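Local coordinates for protein putative pyruvate dehydrogenase (Rhodopseudomonas palustris, PDB 3IC3) that is of unknown function, a putative pyruvate dehydrogenase of an uncharacterised family, and assembles as a dimer, at residues A[23-28]-A[47-52]; A[56-61]-A[74-79]. All blocks are in the same frame, centred on the assembly; numbering follows the deposited sequence. Where two conformers were deposited one is given.

Contact 1. Residues A[23-28]-A[47-52]; sequences IEVLRA and EMWGLL
Val25 sends its two methyls to different partners on segment 47-52 of helix 46-66, a compact instance of one branched side chain touching several residues of a helix. With CG1 anti to the backbone N (chi1 174°), that methyl lies 3.6 Å from Trp49 CH2, on the six-membered part of the indole. Here the two side chains run past each other in opposite directions, so the valine touches the far end of the ring obliquely. The other branch meets the selenomethionine Met48 tip to tip, Val25 CG2 standing 4.0 Å from Met48 SE. Met48 leaves the helix with CG anti to its own N and then bends at chi3 (65°), which folds CE back over one face of the Trp49 ring, 3.3 Å above its plane and offset toward the rim. One turn on, Leu52 CD2 faces Leu26 CD2 end to end at 3.9 Å and also flanks Val25 CG1 at 4.2 Å. No hydrogen bond crosses the interface, and all five side chains that meet are buried; the one polar atom among them, Trp49 NE1, is bonded to Phe43 O. The helix thus lies across a two-stranded antiparallel sheet of this chain, with Phe39 of strand 34-39 touching both Leu26 and Trp49, while segment 23-28 pairs antiparallel with a strand of the second subunit and carries the sheet across the dimer interface.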
loop_
_atom_site.group_PDB
_atom_site.type_symbol
_atom_site.label_atom_id
_atom_site.label_comp_id
_atom_site.label_asym_id
_atom_site.label_seq_id
_atom_site.Cartn_x
_atom_site.Cartn_y
_atom_site.Cartn_z
ATOM N N ILE A 23 -2.080 -5.579 13.653
ATOM C CA ILE A 23 -0.727 -5.260 13.225
ATOM C C ILE A 23 -0.736 -4.367 11.988
ATOM O O ILE A 23 -1.360 -4.681 10.988
ATOM C CB ILE A 23 0.071 -6.533 12.907
ATOM C CG1 ILE A 23 0.013 -7.514 14.089
ATOM C CG2 ILE A 23 1.542 -6.152 12.519
ATOM C CD1 ILE A 23 0.469 -8.944 13.736
ATOM N N GLU A 24 -0.042 -3.246 12.058
ATOM C CA GLU A 24 0.058 -2.360 10.906
ATOM C C GLU A 24 0.988 -2.935 9.840
ATOM O O GLU A 24 2.167 -3.073 10.081
ATOM C CB GLU A 24 0.538 -0.987 11.340
ATOM C CG GLU A 24 0.393 0.047 10.229
ATOM C CD GLU A 24 0.184 1.472 10.757
ATOM O OE1 GLU A 24 0.735 1.837 11.825
ATOM O OE2 GLU A 24 -0.522 2.226 10.063
ATOM N N VAL A 25 0.425 -3.224 8.673
ATOM C CA VAL A 25 1.127 -3.790 7.531
ATOM C C VAL A 25 1.937 -2.720 6.827
ATOM O O VAL A 25 3.078 -2.929 6.449
ATOM C CB VAL A 25 0.081 -4.338 6.487
ATOM C CG1 VAL A 25 0.787 -4.804 5.200
ATOM C CG2 VAL A 25 -0.735 -5.466 7.101
ATOM N N LEU A 26 1.336 -1.558 6.650
ATOM C CA LEU A 26 1.976 -0.489 5.916
ATOM C C LEU A 26 1.364 0.856 6.171
ATOM O O LEU A 26 0.150 0.964 6.467
ATOM C CB LEU A 26 1.953 -0.785 4.423
ATOM C CG LEU A 26 0.832 -0.255 3.563
ATOM C CD1 LEU A 26 1.046 -0.298 2.077
ATOM C CD2 LEU A 26 -0.378 -1.082 3.930
ATOM N N ARG A 27 2.219 1.868 6.063
ATOM C CA ARG A 27 1.830 3.287 6.026
ATOM C C ARG A 27 2.486 3.891 4.800
ATOM O O ARG A 27 3.655 3.638 4.568
ATOM C CB ARG A 27 2.347 4.048 7.254
ATOM C CG ARG A 27 1.922 3.495 8.548
ATOM C CD ARG A 27 2.286 4.420 9.731
ATOM N NE ARG A 27 1.539 5.653 9.753
ATOM C CZ ARG A 27 1.554 6.513 10.770
ATOM N NH1 ARG A 27 2.310 6.278 11.846
ATOM N NH2 ARG A 27 0.827 7.621 10.706
ATOM N N ALA A 28 1.749 4.644 4.000
ATOM C CA ALA A 28 2.303 5.255 2.809
ATOM C C ALA A 28 1.989 6.734 2.794
ATOM O O ALA A 28 0.852 7.115 3.055
ATOM C CB ALA A 28 1.701 4.579 1.566
ATOM N N GLU A 47 -1.818 -14.428 0.037
ATOM C CA GLU A 47 -3.207 -14.003 -0.176
ATOM C C GLU A 47 -3.502 -12.655 0.463
ATOM O O GLU A 47 -4.273 -11.878 -0.078
ATOM C CB GLU A 47 -4.215 -15.055 0.304
ATOM C CG GLU A 47 -4.080 -16.386 -0.434
ATOM C CD GLU A 47 -2.976 -17.307 0.115
ATOM O OE1 GLU A 47 -2.260 -16.960 1.089
ATOM O OE2 GLU A 47 -2.843 -18.421 -0.434
HETATM N N MSE A 48 -2.895 -12.376 1.610
HETATM C CA MSE A 48 -3.123 -11.102 2.280
HETATM C C MSE A 48 -2.637 -9.952 1.397
HETATM O O MSE A 48 -3.300 -8.922 1.294
HETATM C CB MSE A 48 -2.433 -11.049 3.643
HETATM C CG MSE A 48 -2.746 -9.787 4.462
HETATM SE SE MSE A 48 -1.331 -9.188 5.671
HETATM C CE MSE A 48 0.049 -8.713 4.370
ATOM N N TRP A 49 -1.470 -10.124 0.774
ATOM C CA TRP A 49 -0.925 -9.072 -0.103
ATOM C C TRP A 49 -1.824 -8.898 -1.323
ATOM O O TRP A 49 -2.038 -7.784 -1.791
ATOM C CB TRP A 49 0.530 -9.384 -0.493
ATOM C CG TRP A 49 1.431 -9.300 0.670
ATOM C CD1 TRP A 49 1.906 -10.342 1.407
ATOM C CD2 TRP A 49 1.920 -8.112 1.304
ATOM N NE1 TRP A 49 2.675 -9.882 2.445
ATOM C CE2 TRP A 49 2.697 -8.517 2.412
ATOM C CE3 TRP A 49 1.761 -6.755 1.066
ATOM C CZ2 TRP A 49 3.334 -7.614 3.248
ATOM C CZ3 TRP A 49 2.383 -5.863 1.895
ATOM C CH2 TRP A 49 3.168 -6.295 2.982
ATOM N N GLY A 50 -2.377 -10.002 -1.814
ATOM C CA GLY A 50 -3.331 -9.978 -2.921
ATOM C C GLY A 50 -4.577 -9.200 -2.576
ATOM O O GLY A 50 -5.051 -8.372 -3.369
ATOM N N LEU A 51 -5.099 -9.449 -1.373
ATOM C CA LEU A 51 -6.249 -8.704 -0.846
ATOM C C LEU A 51 -5.952 -7.214 -0.742
ATOM O O LEU A 51 -6.762 -6.390 -1.157
ATOM C CB LEU A 51 -6.649 -9.236 0.530
ATOM C CG LEU A 51 -7.790 -8.425 1.152
ATOM C CD1 LEU A 51 -9.019 -8.437 0.228
ATOM C CD2 LEU A 51 -8.118 -8.944 2.534
ATOM N N LEU A 52 -4.786 -6.873 -0.200
ATOM C CA LEU A 52 -4.385 -5.490 -0.045
ATOM C C LEU A 52 -4.330 -4.757 -1.396
ATOM O O LEU A 52 -4.833 -3.659 -1.525
ATOM C CB LEU A 52 -3.040 -5.384 0.637
ATOM C CG LEU A 52 -2.470 -3.980 0.874
ATOM C CD1 LEU A 52 -3.435 -3.149 1.755
ATOM C CD2 LEU A 52 -1.073 -4.084 1.513
#

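Contact 2. Residues A[56-61]-A[74-79]; sequences IARHAA and EALERI
Two helical segments, 56-61 and 74-79, cross at 125° with their axes 8.7 Å apart, forming part of a helical hairpin in which helix 72-87 folds back obliquely against helix 46-66. The backbones are closest where Ala61 CA lies 4.7 Å from Leu76 CA, an approach that small side chains make possible: Ala57, Ala60 and Ala61 on one helix, and Ala75 on the other. Ala61 points at the partner helix, and its CB rests 3.7 Å from Leu76 N, against backbone as much as side chain. Leu76 has CG anti to its backbone N (chi1 -175°), which brings its two methyls to the partner helix; its CD1 lies 3.7 Å from Ala57 O and also touches Ala57 CB, while CD2 lies 3.8 Å from Arg58 NH1. The arginine chain, extended from CG to NE, crosses this leucine obliquely. On the other flank Ile79 has CG1 anti to its carbonyl carbon, and with chi2 at 163° the extended branch delivers CD1 to Ala60 CB (3.6 Å) and to Ala61 N (3.5 Å). Tyr64, further along helix 46-66, touches Ala75 and Ile79, and in the second subunit Trp49 packs on Ala60 and Leu53 on Ile79. No hydrogen bond joins the segments; where Ala75 meets Ala61, the methyl CB sits 3.4 Å from the carbonyl oxygen Ala61 O.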
loop_
_atom_site.group_PDB
_atom_site.type_symbol
_atom_site.label_atom_id
_atom_site.label_comp_id
_atom_site.label_asym_id
_atom_site.label_seq_id
_atom_site.Cartn_x
_atom_site.Cartn_y
_atom_site.Cartn_z
ATOM N N ILE A 56 -6.913 -1.704 -2.497
ATOM C CA ILE A 56 -6.379 -0.412 -2.884
ATOM C C ILE A 56 -6.793 -0.064 -4.335
ATOM O O ILE A 56 -7.247 1.039 -4.593
ATOM C CB ILE A 56 -4.842 -0.363 -2.755
ATOM C CG1 ILE A 56 -4.408 -0.437 -1.290
ATOM C CG2 ILE A 56 -4.268 0.919 -3.361
ATOM C CD1 ILE A 56 -2.905 -0.685 -1.139
ATOM N N ALA A 57 -6.657 -1.010 -5.256
ATOM C CA ALA A 57 -6.998 -0.747 -6.653
ATOM C C ALA A 57 -8.465 -0.396 -6.806
ATOM O O ALA A 57 -8.818 0.548 -7.537
ATOM C CB ALA A 57 -6.650 -1.941 -7.530
ATOM N N ARG A 58 -9.328 -1.150 -6.136
ATOM C CA ARG A 58 -10.760 -0.930 -6.271
ATOM C C ARG A 58 -11.143 0.386 -5.613
ATOM O O ARG A 58 -11.901 1.172 -6.181
ATOM C CB ARG A 58 -11.565 -2.106 -5.721
ATOM C CG ARG A 58 -11.488 -3.381 -6.564
ATOM C CD ARG A 58 -12.727 -4.227 -6.382
ATOM N NE ARG A 58 -12.620 -5.562 -6.969
ATOM C CZ ARG A 58 -12.869 -5.852 -8.241
ATOM N NH1 ARG A 58 -13.229 -4.905 -9.090
ATOM N NH2 ARG A 58 -12.742 -7.098 -8.669
ATOM N N HIS A 59 -10.589 0.650 -4.435
ATOM C CA HIS A 59 -10.823 1.914 -3.773
ATOM C C HIS A 59 -10.391 3.077 -4.668
ATOM O O HIS A 59 -11.150 4.037 -4.840
ATOM C CB HIS A 59 -10.108 2.000 -2.438
ATOM C CG HIS A 59 -10.168 3.364 -1.847
ATOM N ND1 HIS A 59 -11.258 3.809 -1.130
ATOM C CD2 HIS A 59 -9.318 4.409 -1.938
ATOM C CE1 HIS A 59 -11.047 5.060 -0.761
ATOM N NE2 HIS A 59 -9.881 5.447 -1.246
ATOM N N ALA A 60 -9.199 2.984 -5.261
ATOM C CA ALA A 60 -8.704 4.021 -6.152
ATOM C C ALA A 60 -9.614 4.233 -7.357
ATOM O O ALA A 60 -9.851 5.366 -7.773
ATOM C CB ALA A 60 -7.284 3.691 -6.655
ATOM N N ALA A 61 -10.086 3.142 -7.934
ATOM C CA ALA A 61 -10.961 3.210 -9.117
ATOM C C ALA A 61 -12.267 3.927 -8.780
ATOM O O ALA A 61 -12.751 4.771 -9.556
ATOM C CB ALA A 61 -11.236 1.824 -9.626
ATOM N N GLU A 74 -13.939 1.597 -16.228
ATOM C CA GLU A 74 -12.952 2.327 -17.028
ATOM C C GLU A 74 -11.826 2.868 -16.141
ATOM O O GLU A 74 -10.646 2.823 -16.512
ATOM C CB GLU A 74 -13.604 3.488 -17.772
ATOM C CG GLU A 74 -14.558 3.042 -18.868
ATOM C CD GLU A 74 -15.441 4.170 -19.378
ATOM O OE1 GLU A 74 -15.525 5.243 -18.737
ATOM O OE2 GLU A 74 -16.064 3.960 -20.425
ATOM N N ALA A 75 -12.184 3.418 -14.987
ATOM C CA ALA A 75 -11.168 3.914 -14.046
ATOM C C ALA A 75 -10.229 2.789 -13.594
ATOM O O ALA A 75 -9.009 2.976 -13.524
ATOM C CB ALA A 75 -11.825 4.561 -12.836
ATOM N N LEU A 76 -10.793 1.626 -13.291
ATOM C CA LEU A 76 -9.966 0.513 -12.866
ATOM C C LEU A 76 -9.042 0.078 -14.004
ATOM O O LEU A 76 -7.872 -0.155 -13.771
ATOM C CB LEU A 76 -10.799 -0.668 -12.425
ATOM C CG LEU A 76 -10.023 -1.842 -11.842
ATOM C CD1 LEU A 76 -9.256 -1.452 -10.564
ATOM C CD2 LEU A 76 -11.058 -2.943 -11.575
ATOM N N GLU A 77 -9.565 -0.006 -15.227
ATOM C CA GLU A 77 -8.701 -0.333 -16.375
ATOM C C GLU A 77 -7.513 0.628 -16.513
ATOM O O GLU A 77 -6.373 0.199 -16.740
ATOM C CB GLU A 77 -9.521 -0.355 -17.683
ATOM C CG GLU A 77 -8.682 -0.352 -18.966
ATOM C CD GLU A 77 -7.862 -1.625 -19.194
ATOM O OE1 GLU A 77 -8.136 -2.642 -18.515
ATOM O OE2 GLU A 77 -6.957 -1.622 -20.098
ATOM N N ARG A 78 -7.784 1.920 -16.383
ATOM C CA ARG A 78 -6.770 2.950 -16.473
ATOM C C ARG A 78 -5.701 2.798 -15.389
ATOM O O ARG A 78 -4.497 2.887 -15.660
ATOM C CB ARG A 78 -7.403 4.344 -16.366
ATOM C CG ARG A 78 -8.243 4.788 -17.535
ATOM C CD ARG A 78 -7.443 4.987 -18.811
ATOM N NE ARG A 78 -6.044 5.351 -18.592
ATOM C CZ ARG A 78 -5.549 6.591 -18.565
ATOM N NH1 ARG A 78 -6.322 7.689 -18.709
ATOM N NH2 ARG A 78 -4.252 6.729 -18.371
ATOM N N ILE A 79 -6.148 2.571 -14.164
ATOM C CA ILE A 79 -5.221 2.338 -13.049
ATOM C C ILE A 79 -4.334 1.103 -13.294
ATOM O O ILE A 79 -3.105 1.186 -13.106
ATOM C CB ILE A 79 -5.951 2.258 -11.698
ATOM C CG1 ILE A 79 -6.425 3.667 -11.306
ATOM C CG2 ILE A 79 -5.021 1.659 -10.604
ATOM C CD1 ILE A 79 -7.477 3.695 -10.252
#

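From the N terminus, the chain first forms strand 23-31, turns back through strand 34-39 and enters helix 46-66. Contact 1 closes this excursion by setting the first turns of the helix against the strand where it began. The same helix runs on to segment 56-61, and after the connection to helix 72-87 contact 2 closes a second, shorter loop. The two loops therefore follow in series, neither nesting nor crossing, and their centres lie about 18 Å apart. Helix 46-66 is the shared element, packing on the sheet with its first turns and on helix 72-87 further along. Both contacts also touch the second subunit: Trp49 meets His59 of the other copy.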